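Local structure of uncharacterized conserved protein of COG5135 (Nostoc punctiforme, 2I51) at residues G92-I97 with L158-V163; R19-A24 with Y80-R85; F125-P130 with G139-S144; P108-M113 with I149-N154. The protein binds flavin mononucleotide and probably acts as an FMN-dependent oxidoreductase akin to pyridoxamine 5'-phosphate oxidase. One frame throughout, in Å; residues are numbered along the deposited sequence.

Contact 1: G92-I97 with L158-V163. With EDO (1,2-ethanediol), chain L.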
# COMPACT_ATOMS: atom_id res chain seq x y z
N GLY A 92 -13.37 -1.15 3.33
CA GLY A 92 -14.48 -1.08 4.26
C GLY A 92 -14.20 -0.09 5.37
O GLY A 92 -13.28 0.72 5.29
N ASP A 93 -15.08 -0.11 6.36
CA ASP A 93 -15.00 0.88 7.41
C ASP A 93 -14.08 0.45 8.53
O ASP A 93 -13.99 -0.71 8.89
CB ASP A 93 -16.36 1.21 7.98
CG ASP A 93 -17.13 2.18 7.12
OD1 ASP A 93 -16.63 3.28 6.78
OD2 ASP A 93 -18.25 1.80 6.78
N LEU A 94 -13.33 1.43 9.00
CA LEU A 94 -12.48 1.30 10.14
C LEU A 94 -13.18 1.67 11.43
O LEU A 94 -13.95 2.57 11.48
CB LEU A 94 -11.24 2.18 10.00
CG LEU A 94 -10.29 1.79 8.85
CD1 LEU A 94 -9.22 2.89 8.59
CD2 LEU A 94 -9.65 0.44 9.07
N THR A 95 -12.81 0.99 12.50
CA THR A 95 -13.17 1.38 13.86
C THR A 95 -11.87 1.57 14.65
O THR A 95 -11.06 0.66 14.69
CB THR A 95 -14.01 0.30 14.54
OG1 THR A 95 -15.18 -0.03 13.76
CG2 THR A 95 -14.50 0.75 15.92
N LEU A 96 -11.68 2.72 15.26
CA LEU A 96 -10.49 3.02 16.03
C LEU A 96 -10.91 3.05 17.50
O LEU A 96 -11.74 3.87 17.90
CB LEU A 96 -9.93 4.38 15.61
CG LEU A 96 -8.55 4.78 16.14
CD1 LEU A 96 -7.40 3.89 15.66
CD2 LEU A 96 -8.26 6.25 15.76
N ILE A 97 -10.40 2.09 18.24
CA ILE A 97 -10.72 1.94 19.66
C ILE A 97 -9.50 2.38 20.46
O ILE A 97 -8.47 1.70 20.51
CB ILE A 97 -11.12 0.48 20.00
CG1 ILE A 97 -12.21 -0.04 19.07
CG2 ILE A 97 -11.64 0.33 21.45
CD1 ILE A 97 -11.69 -0.80 17.95
N LEU A 158 -7.26 -1.08 16.03
CA LEU A 158 -7.88 -0.65 14.76
C LEU A 158 -8.50 -1.87 14.10
O LEU A 158 -7.80 -2.89 13.90
CB LEU A 158 -6.82 0.02 13.91
CG LEU A 158 -7.22 0.49 12.54
CD1 LEU A 158 -8.34 1.53 12.65
CD2 LEU A 158 -5.94 1.07 11.84
N LEU A 159 -9.79 -1.81 13.82
CA LEU A 159 -10.51 -2.89 13.11
C LEU A 159 -10.89 -2.43 11.72
O LEU A 159 -11.38 -1.31 11.57
CB LEU A 159 -11.76 -3.24 13.85
CG LEU A 159 -11.57 -3.73 15.27
CD1 LEU A 159 -12.98 -3.88 15.94
CD2 LEU A 159 -10.74 -5.02 15.41
N LEU A 160 -10.75 -3.32 10.74
CA LEU A 160 -11.31 -3.15 9.41
C LEU A 160 -12.38 -4.19 9.17
O LEU A 160 -12.15 -5.40 9.35
CB LEU A 160 -10.20 -3.29 8.36
CG LEU A 160 -10.75 -3.23 6.93
CD1 LEU A 160 -11.17 -1.86 6.60
CD2 LEU A 160 -9.62 -3.72 5.97
N ASP A 161 -13.56 -3.72 8.76
CA ASP A 161 -14.70 -4.58 8.39
C ASP A 161 -14.89 -4.54 6.89
O ASP A 161 -15.51 -3.59 6.39
CB ASP A 161 -15.98 -4.13 9.06
CG ASP A 161 -17.13 -5.16 8.89
OD1 ASP A 161 -16.85 -6.39 8.76
OD2 ASP A 161 -18.28 -4.73 9.03
N PRO A 162 -14.33 -5.54 6.16
CA PRO A 162 -14.46 -5.45 4.71
C PRO A 162 -15.89 -5.54 4.18
O PRO A 162 -16.66 -6.37 4.64
CB PRO A 162 -13.66 -6.65 4.22
CG PRO A 162 -12.71 -6.97 5.32
CD PRO A 162 -13.53 -6.72 6.55
N VAL A 163 -16.19 -4.65 3.25
CA VAL A 163 -17.42 -4.85 2.50
C VAL A 163 -17.19 -5.15 1.03
O VAL A 163 -18.11 -5.56 0.34
CB VAL A 163 -18.41 -3.68 2.68
CG1 VAL A 163 -18.73 -3.48 4.13
CG2 VAL A 163 -17.87 -2.41 2.04
C1 EDO L . -13.58 5.31 13.60
O1 EDO L . -14.91 5.49 13.09
C2 EDO L . -13.70 4.96 15.07
O2 EDO L . -14.35 3.74 15.32
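Thr95 and Leu159 face each other as an antiparallel hydrogen-bonded pair, and their backbones exchange two bonds: Thr95 N gives its hydrogen to Leu159 O at 2.9 Å, while Leu159 N returns one to Thr95 O. Both donors lie in the plane of the carbonyl they approach. A third bond, Asp161 N to Asp93 O at 3.0 Å, runs nearly along the C=O axis. The carbonyl of Leu159 is gripped again by the CA-H of Leu94, with Leu94 CA 3.2 Å from Leu159 O.

The flanking non-hydrogen-bonded pairs, Leu94 with Leu160 and Leu96 with Leu158, send their side chains to one face of the sheet, where they cross obliquely. Leu94 CD2 works between two neighbours, 3.7 Å from Leu160 CD1 and 4.0 Å from Leu158 CD1, and Leu96 CD1 meets Leu158 CD1 from the other side. Helix 64-71 covers Leu94, Leu96 and Leu158, while Leu160 packs on Ile77 of strand 74-81. The face bearing Thr95 is mixed: Ile97 CD1 lies 3.9 Å from Leu159 CD1, and the carboxylate of Asp161 forms a salt bridge with Arg182.

The pairing joins strands 86-97 and 155-169 in the antiparallel sheet of the FMN-binding fold. Its chemistry implies a two-faced ribbon: straight backbone bonds set the register, leucines make one side wholly aliphatic, and on the mixed side Arg182 probably offsets the charge of Asp161.

Contact 2: R19-A24 with Y80-R85. With FMN (flavin mononucleotide), chain P; EDO (1,2-ethanediol), chain D.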
# COMPACT_ATOMS: atom_id res chain seq x y z
N ARG A 19 3.56 -18.96 5.34
CA ARG A 19 3.95 -18.94 6.74
C ARG A 19 5.48 -18.90 6.93
O ARG A 19 5.89 -18.51 8.03
CB ARG A 19 3.32 -20.11 7.47
CG ARG A 19 3.85 -21.43 7.12
CD ARG A 19 3.00 -22.54 7.80
NE ARG A 19 3.53 -23.86 7.54
CZ ARG A 19 3.45 -24.53 6.41
NH1 ARG A 19 2.82 -24.07 5.33
NH2 ARG A 19 4.00 -25.74 6.34
N SER A 20 6.25 -19.28 5.91
CA SER A 20 7.74 -19.27 6.01
C SER A 20 8.25 -17.82 5.95
O SER A 20 9.44 -17.58 6.24
CB SER A 20 8.38 -20.08 4.91
OG SER A 20 8.11 -19.59 3.62
N LEU A 21 7.41 -16.89 5.51
CA LEU A 21 7.81 -15.47 5.37
C LEU A 21 7.16 -14.64 6.44
O LEU A 21 5.93 -14.43 6.42
CB LEU A 21 7.43 -14.96 4.01
CG LEU A 21 7.84 -15.77 2.79
CD1 LEU A 21 7.24 -15.12 1.53
CD2 LEU A 21 9.37 -15.90 2.66
N VAL A 22 7.96 -14.13 7.39
CA VAL A 22 7.40 -13.31 8.47
C VAL A 22 6.57 -12.14 7.91
O VAL A 22 5.51 -11.75 8.43
CB VAL A 22 8.49 -12.75 9.41
CG1 VAL A 22 7.89 -11.75 10.44
CG2 VAL A 22 9.20 -13.90 10.12
N TYR A 23 7.09 -11.58 6.82
CA TYR A 23 6.53 -10.41 6.21
C TYR A 23 5.28 -10.62 5.36
O TYR A 23 4.69 -9.68 4.81
CB TYR A 23 7.61 -9.69 5.39
CG TYR A 23 8.44 -10.56 4.46
CD1 TYR A 23 8.02 -10.79 3.18
CD2 TYR A 23 9.65 -11.09 4.87
CE1 TYR A 23 8.77 -11.53 2.33
CE2 TYR A 23 10.45 -11.77 4.01
CZ TYR A 23 10.02 -12.02 2.74
OH TYR A 23 10.83 -12.75 1.87
N ALA A 24 4.84 -11.85 5.23
CA ALA A 24 3.57 -12.12 4.55
C ALA A 24 2.40 -11.65 5.42
O ALA A 24 1.29 -11.60 4.93
CB ALA A 24 3.43 -13.58 4.25
N TYR A 80 -0.27 -8.33 -0.39
CA TYR A 80 0.40 -9.16 -1.35
C TYR A 80 1.14 -10.29 -0.66
O TYR A 80 1.89 -10.08 0.33
CB TYR A 80 1.38 -8.35 -2.26
CG TYR A 80 2.06 -9.19 -3.27
CD1 TYR A 80 1.32 -9.79 -4.29
CD2 TYR A 80 3.41 -9.50 -3.20
CE1 TYR A 80 1.89 -10.65 -5.20
CE2 TYR A 80 4.01 -10.37 -4.13
CZ TYR A 80 3.24 -10.93 -5.15
OH TYR A 80 3.79 -11.80 -6.04
N PHE A 81 0.94 -11.51 -1.17
CA PHE A 81 1.51 -12.74 -0.62
C PHE A 81 2.57 -13.24 -1.58
O PHE A 81 2.27 -13.74 -2.64
CB PHE A 81 0.41 -13.77 -0.46
CG PHE A 81 -0.49 -13.51 0.71
CD1 PHE A 81 -0.19 -13.98 1.95
CD2 PHE A 81 -1.64 -12.75 0.56
CE1 PHE A 81 -1.05 -13.74 3.06
CE2 PHE A 81 -2.47 -12.47 1.62
CZ PHE A 81 -2.21 -12.99 2.87
N PRO A 82 3.86 -13.06 -1.22
CA PRO A 82 4.89 -13.29 -2.20
C PRO A 82 5.18 -14.70 -2.63
O PRO A 82 5.60 -14.91 -3.76
CB PRO A 82 6.14 -12.64 -1.56
CG PRO A 82 5.69 -11.79 -0.56
CD PRO A 82 4.38 -12.42 -0.00
N ASN A 83 4.89 -15.69 -1.78
CA ASN A 83 5.20 -17.07 -2.14
C ASN A 83 4.16 -17.64 -3.10
O ASN A 83 4.42 -18.52 -3.89
CB ASN A 83 5.16 -17.96 -0.90
CG ASN A 83 6.49 -18.26 -0.33
OD1 ASN A 83 7.51 -17.82 -0.84
ND2 ASN A 83 6.48 -19.03 0.76
N THR A 84 2.92 -17.18 -2.98
CA THR A 84 1.85 -17.64 -3.82
C THR A 84 1.43 -16.66 -4.90
O THR A 84 0.59 -17.01 -5.72
CB THR A 84 0.63 -18.00 -2.97
OG1 THR A 84 0.31 -16.91 -2.13
CG2 THR A 84 0.95 -19.25 -2.07
N ARG A 85 2.04 -15.47 -4.93
CA ARG A 85 1.79 -14.49 -6.01
C ARG A 85 0.29 -14.15 -6.11
O ARG A 85 -0.32 -14.18 -7.18
CB ARG A 85 2.36 -14.97 -7.35
CG ARG A 85 3.86 -15.24 -7.30
CD ARG A 85 4.41 -15.63 -8.70
NE ARG A 85 4.28 -14.55 -9.67
CZ ARG A 85 3.78 -14.64 -10.90
NH1 ARG A 85 3.36 -15.79 -11.47
NH2 ARG A 85 3.73 -13.53 -11.62
N1 FMN P . -1.44 -3.49 -12.46
C2 FMN P . -0.95 -2.50 -13.29
O2 FMN P . -1.71 -1.70 -13.86
N3 FMN P . 0.40 -2.35 -13.45
C4 FMN P . 1.34 -3.18 -12.89
O4 FMN P . 2.56 -2.94 -12.96
C4A FMN P . 0.86 -4.19 -12.07
N5 FMN P . 1.77 -5.07 -11.47
C5A FMN P . 1.27 -5.94 -10.51
C6 FMN P . 2.15 -6.74 -9.79
C7 FMN P . 1.70 -7.66 -8.84
C7M FMN P . 2.70 -8.41 -7.98
C8 FMN P . 0.34 -7.78 -8.60
C8M FMN P . -0.18 -8.59 -7.40
C9 FMN P . -0.55 -7.01 -9.33
C9A FMN P . -0.11 -6.08 -10.30
N10 FMN P . -1.01 -5.32 -11.05
C10 FMN P . -0.53 -4.30 -11.88
C1' FMN P . -2.50 -5.48 -10.96
C2' FMN P . -3.04 -4.45 -10.00
O2' FMN P . -2.67 -4.74 -8.63
C3' FMN P . -4.57 -4.30 -10.13
O3' FMN P . -5.20 -5.59 -9.97
C4' FMN P . -4.89 -3.79 -11.53
O4' FMN P . -4.00 -2.78 -11.99
C5' FMN P . -6.27 -3.19 -11.46
O5' FMN P . -6.30 -2.10 -10.57
P FMN P . -7.39 -0.95 -10.61
O1P FMN P . -7.11 -0.08 -11.81
O2P FMN P . -8.69 -1.73 -10.79
O3P FMN P . -7.32 -0.22 -9.32
C1 EDO D . 4.74 -21.67 -2.78
O1 EDO D . 3.58 -21.66 -3.62
C2 EDO D . 4.41 -22.28 -1.44
O2 EDO D . 3.19 -23.02 -1.57
O HOH W 1 3.33 -9.11 2.36
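Apolar packing carries much of this contact. Leu21, with CG anti to the carbonyl carbon, directs CD1 across to the turn, where Leu21 CD1 lies 4.1 Å from Pro82 CB. Pro82 is also met by Tyr23, whose CE1 comes edge-on to Pro82 CG at 4.2 Å. The same tyrosine ring has Leu21 CB over its centre, 4.0 Å above the plane, so Leu21 packs against both the ring and the turn. Deeper in, Ala24 CB approaches Phe81 CD1 at 4.3 Å.

Residues 82-85 form the hairpin turn between strands 74-81 and 86-97, and residues 19-24 link helix 8-17 to strand 26-32, both in the part of the chain that belongs to the pyridoxamine 5'-phosphate oxidase family. The dimer interface runs through this corner: Tyr23 OH is hydrogen-bonded to Tyr23 OH of the second subunit, and Tyr23 of that subunit also packs on Leu21 and Pro82.

Among the contacts of polar groups, the Leu21 methyl CD1 lies against the amide of Asn83, 3.6 Å from Asn83 OD1, the two side chains crossing obliquely. A water bridges the backbones, 2.9 Å from Tyr23 O and 2.7 Å from Tyr80 O. Asn18, just after helix 8-17, ties down the turn: its side chain accepts from Asn83 N and is hydrogen-bonded to Thr84 OG1.

Ligand contacts come from Tyr80 in the FMN pocket. With CG anti to the backbone N, its ring meets the dimethylbenzene end of the flavin, Tyr80 CD1 lying 3.7 Å from FMN C8M, while Thr42 and Lys65 of the second subunit hydrogen-bond the same cofactor.

Contact 3: F125-P130 with G139-S144. With EDO (1,2-ethanediol), chain U.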
# COMPACT_ATOMS: atom_id res chain seq x y z
N PHE A 125 4.94 1.96 22.40
CA PHE A 125 3.96 2.99 22.73
C PHE A 125 4.52 4.00 23.74
O PHE A 125 3.94 5.07 23.91
CB PHE A 125 2.65 2.34 23.18
CG PHE A 125 1.95 1.64 22.04
CD1 PHE A 125 1.09 2.34 21.21
CD2 PHE A 125 2.27 0.33 21.71
CE1 PHE A 125 0.54 1.76 20.13
CE2 PHE A 125 1.72 -0.27 20.60
CZ PHE A 125 0.84 0.46 19.79
N GLY A 126 5.69 3.70 24.34
CA GLY A 126 6.37 4.64 25.21
C GLY A 126 7.45 5.46 24.54
O GLY A 126 8.13 6.26 25.20
N TRP A 127 7.60 5.30 23.24
CA TRP A 127 8.58 6.08 22.47
C TRP A 127 8.16 7.54 22.29
O TRP A 127 7.00 7.89 22.50
CB TRP A 127 8.79 5.43 21.10
CG TRP A 127 9.57 4.16 21.10
CD1 TRP A 127 10.10 3.50 22.17
CD2 TRP A 127 9.91 3.39 19.95
NE1 TRP A 127 10.73 2.36 21.75
CE2 TRP A 127 10.63 2.27 20.39
CE3 TRP A 127 9.66 3.55 18.58
CZ2 TRP A 127 11.13 1.32 19.53
CZ3 TRP A 127 10.12 2.58 17.73
CH2 TRP A 127 10.87 1.50 18.20
N PRO A 128 9.12 8.42 21.99
CA PRO A 128 8.74 9.81 21.82
C PRO A 128 7.81 10.06 20.66
O PRO A 128 7.64 9.19 19.82
CB PRO A 128 10.08 10.53 21.63
CG PRO A 128 11.08 9.51 21.38
CD PRO A 128 10.56 8.19 21.89
N TYR A 129 7.20 11.24 20.67
CA TYR A 129 6.10 11.61 19.79
C TYR A 129 6.44 11.39 18.31
O TYR A 129 7.34 12.01 17.78
CB TYR A 129 5.71 13.07 20.01
CG TYR A 129 4.28 13.37 19.68
CD1 TYR A 129 3.84 13.40 18.37
CD2 TYR A 129 3.36 13.64 20.68
CE1 TYR A 129 2.52 13.69 18.06
CE2 TYR A 129 2.03 13.93 20.37
CZ TYR A 129 1.63 13.94 19.06
OH TYR A 129 0.33 14.21 18.72
N PRO A 130 5.72 10.49 17.64
CA PRO A 130 6.05 10.17 16.27
C PRO A 130 5.99 11.37 15.36
O PRO A 130 5.08 12.21 15.47
CB PRO A 130 4.98 9.16 15.87
CG PRO A 130 3.88 9.38 16.77
CD PRO A 130 4.53 9.75 18.09
N GLY A 139 18.29 6.59 25.22
CA GLY A 139 17.48 6.37 26.42
C GLY A 139 15.98 6.54 26.21
O GLY A 139 15.19 5.78 26.78
N ALA A 140 15.60 7.53 25.40
CA ALA A 140 14.20 7.85 25.11
C ALA A 140 13.49 6.69 24.43
O ALA A 140 12.28 6.60 24.47
CB ALA A 140 14.10 9.10 24.24
N PHE A 141 14.26 5.80 23.81
CA PHE A 141 13.72 4.64 23.10
C PHE A 141 13.82 3.35 23.88
O PHE A 141 13.43 2.29 23.37
CB PHE A 141 14.39 4.53 21.72
CG PHE A 141 14.01 5.66 20.83
CD1 PHE A 141 12.87 5.57 20.05
CD2 PHE A 141 14.76 6.84 20.78
CE1 PHE A 141 12.46 6.61 19.26
CE2 PHE A 141 14.35 7.88 20.00
CZ PHE A 141 13.19 7.75 19.21
N GLU A 142 14.26 3.46 25.14
CA GLU A 142 14.44 2.33 26.05
C GLU A 142 13.68 2.56 27.34
O GLU A 142 14.22 2.41 28.41
CB GLU A 142 15.94 2.18 26.39
CG GLU A 142 16.80 1.94 25.15
CD GLU A 142 18.30 1.92 25.43
OE1 GLU A 142 18.74 2.38 26.50
OE2 GLU A 142 19.04 1.49 24.51
N PRO A 143 12.37 2.90 27.23
CA PRO A 143 11.61 3.07 28.47
C PRO A 143 11.38 1.75 29.19
O PRO A 143 11.50 0.70 28.58
CB PRO A 143 10.28 3.64 27.97
CG PRO A 143 10.12 3.07 26.66
CD PRO A 143 11.52 3.09 26.04
N SER A 144 11.05 1.79 30.47
CA SER A 144 10.64 0.57 31.20
C SER A 144 9.36 0.07 30.57
O SER A 144 8.55 0.85 30.09
CB SER A 144 10.35 0.93 32.63
OG SER A 144 10.36 -0.20 33.48
C1 EDO U . 4.29 10.94 11.81
O1 EDO U . 3.42 11.86 12.49
C2 EDO U . 3.78 9.60 12.27
O2 EDO U . 2.41 9.84 12.14
O HOH W 2 10.19 7.86 25.57
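Aromatic interactions dominate here. Phe141 turns an edge onto the face of Trp127 in a T-shaped stack: the centroid of its ring is 5.1 Å from that of the five-membered ring of Trp127, and the planes meet at 70°. Phe141 CD1 is the atom that touches, 3.7 Å from Trp127 CD2.

A CH-pi contact then uses the face of Phe141. Pro128 CD lies 3.9 Å from the centroid of that ring, and Pro128 CG drops to 3.5 Å from Phe141 CZ, so the phenyl group uses its edge on the indole and its face on the pyrrolidine. Arg134 adds a cation-pi interaction with it.

Aliphatic packing is lighter: Pro143 CD sits at the indole edge, 4.1 Å from Trp127 CD1. One water bridges the backbones, donating to Gly126 O at 2.6 Å and to Ala140 O at 2.7 Å.

Both segments belong to the long connection between helix 119-123 and strand 155-169, and Pro174 of the second subunit packs on Trp127 and Phe141. The chemistry implies a loop closed without strand pairing, its shape set by rings and prolines, with water joining the two backbones.

Contact 4: P108-M113 with I149-N154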
# COMPACT_ATOMS: atom_id res chain seq x y z
N PRO A 108 -13.03 -4.61 25.86
CA PRO A 108 -12.44 -5.91 26.08
C PRO A 108 -11.55 -6.38 24.91
O PRO A 108 -10.49 -6.98 25.16
CB PRO A 108 -13.65 -6.82 26.31
CG PRO A 108 -14.69 -5.88 26.86
CD PRO A 108 -14.50 -4.62 26.12
N ALA A 109 -11.95 -6.09 23.66
CA ALA A 109 -11.14 -6.45 22.53
C ALA A 109 -9.83 -5.70 22.53
O ALA A 109 -8.80 -6.23 22.21
CB ALA A 109 -11.88 -6.19 21.21
N ARG A 110 -9.88 -4.42 22.85
CA ARG A 110 -8.66 -3.61 22.93
C ARG A 110 -7.69 -4.11 24.01
O ARG A 110 -6.47 -4.20 23.78
CB ARG A 110 -9.04 -2.14 23.15
CG ARG A 110 -7.87 -1.15 23.37
CD ARG A 110 -8.35 0.27 23.48
NE ARG A 110 -7.28 1.17 23.87
CZ ARG A 110 -7.08 1.65 25.10
NH1 ARG A 110 -7.90 1.36 26.11
NH2 ARG A 110 -6.01 2.42 25.32
N ILE A 111 -8.25 -4.41 25.16
CA ILE A 111 -7.47 -4.91 26.31
C ILE A 111 -6.83 -6.27 25.96
O ILE A 111 -5.66 -6.52 26.23
CB ILE A 111 -8.35 -5.02 27.57
CG1 ILE A 111 -8.79 -3.62 27.98
CG2 ILE A 111 -7.55 -5.70 28.70
CD1 ILE A 111 -10.10 -3.55 28.84
N ALA A 112 -7.60 -7.18 25.35
CA ALA A 112 -7.09 -8.46 24.92
C ALA A 112 -5.94 -8.28 23.95
O ALA A 112 -4.94 -8.98 24.05
CB ALA A 112 -8.22 -9.32 24.28
N MSE A 113 -6.10 -7.40 22.96
CA MSE A 113 -5.03 -7.19 22.01
C MSE A 113 -3.75 -6.73 22.71
O MSE A 113 -2.64 -7.22 22.43
CB MSE A 113 -5.46 -6.20 20.96
CG MSE A 113 -4.45 -5.79 19.90
SE MSE A 113 -4.33 -7.06 18.42
CE MSE A 113 -3.02 -8.07 19.18
N ILE A 149 -0.88 -5.64 31.44
CA ILE A 149 -2.29 -5.98 31.63
C ILE A 149 -3.21 -4.85 31.12
O ILE A 149 -4.30 -5.08 30.57
CB ILE A 149 -2.60 -6.27 33.13
CG1 ILE A 149 -1.70 -7.40 33.62
CG2 ILE A 149 -4.07 -6.56 33.39
CD1 ILE A 149 -1.81 -8.65 32.86
N GLU A 150 -2.81 -3.60 31.36
CA GLU A 150 -3.66 -2.43 31.20
C GLU A 150 -3.12 -1.52 30.12
O GLU A 150 -2.02 -1.00 30.27
CB GLU A 150 -3.71 -1.68 32.54
CG GLU A 150 -4.15 -2.57 33.69
CD GLU A 150 -4.74 -1.91 34.89
OE1 GLU A 150 -4.95 -0.67 34.92
OE2 GLU A 150 -5.08 -2.62 35.87
N PRO A 151 -3.83 -1.31 29.02
CA PRO A 151 -3.29 -0.53 27.91
C PRO A 151 -3.02 0.91 28.24
O PRO A 151 -3.75 1.52 28.99
CB PRO A 151 -4.36 -0.67 26.81
CG PRO A 151 -5.59 -1.10 27.50
CD PRO A 151 -5.17 -1.87 28.73
N VAL A 152 -1.98 1.47 27.60
CA VAL A 152 -1.65 2.88 27.77
C VAL A 152 -2.59 3.73 26.91
O VAL A 152 -3.17 3.24 25.95
CB VAL A 152 -0.16 3.12 27.42
CG1 VAL A 152 0.77 2.35 28.37
CG2 VAL A 152 0.10 2.78 25.97
N PRO A 153 -2.76 5.00 27.28
CA PRO A 153 -3.79 5.80 26.64
C PRO A 153 -3.60 6.03 25.17
O PRO A 153 -4.58 6.20 24.47
CB PRO A 153 -3.72 7.13 27.36
CG PRO A 153 -3.06 6.86 28.64
CD PRO A 153 -2.16 5.69 28.43
N ASN A 154 -2.37 5.95 24.67
CA ASN A 154 -2.12 6.14 23.26
C ASN A 154 -2.16 4.84 22.45
O ASN A 154 -1.90 4.86 21.25
CB ASN A 154 -0.80 6.85 23.02
CG ASN A 154 0.39 6.16 23.65
OD1 ASN A 154 0.39 5.88 24.86
ND2 ASN A 154 1.43 5.95 22.87
O HOH W 3 -5.75 3.41 28.03
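A helix flank meets an irregular, proline-rich loop: helix 107-116 presents Arg110 and Ile111 to residues 149-154, which lead into strand 155-169. Arg110 leaves the helix with CG anti to the backbone N (chi1 176°) and stays extended to NE, so that its guanidinium reaches past Pro151. The proline ring covers one face of that flat group, with Pro151 CG 3.6 Å above the plane, offset toward the NH1 side, and equally close to Arg110 NH1. Pro151 CB stands 3.8 Å from Arg110 NH2.

The loop packs on the helix that follows strand 86-97, just where the chain returns to the central antiparallel sheet of the FMN-binding fold. The guanidinium is fixed by neighbours at its rim: Arg110 NE donates to Phe155 O and NH1 to Gln107 OE1. In the plane of the group, a water accepts from Arg110 NH2 at 2.9 Å and donates to Pro151 O at the same distance. Val152 O comes to 3.0 Å from Arg110 NH2, but at an angle too poor for a hydrogen bond.

The side chains of Ile111 and Pro151 cross obliquely, Ile111 CG1 4.1 Å from Pro151 CD; Ile111 CG2 lies against Ile149 O, which Gln115 NE2 hydrogen-bonds.

How the contacts relate
Contacts 1 and 2 belong to one antiparallel sheet, where strands 74-81 and 86-97 are neighbours, although their centres are about 23 Å apart. Contact 4 lies within the excursion between the two strands of contact 1 and touches it where Arg110 CD reaches 3.3 Å from Ile97 O. Contact 3 lies within that same excursion and meets contact 4 through Phe125 O and Asn154 ND2, a probable hydrogen bond of 2.8 Å. Contacts 2 and 3 both reach the second subunit. Flavin is touched directly in contact 2; the side chains of Leu158, Trp127 and Val152, in contacts 1, 3 and 4, stand about 7, 9 and 13 Å from an FMN.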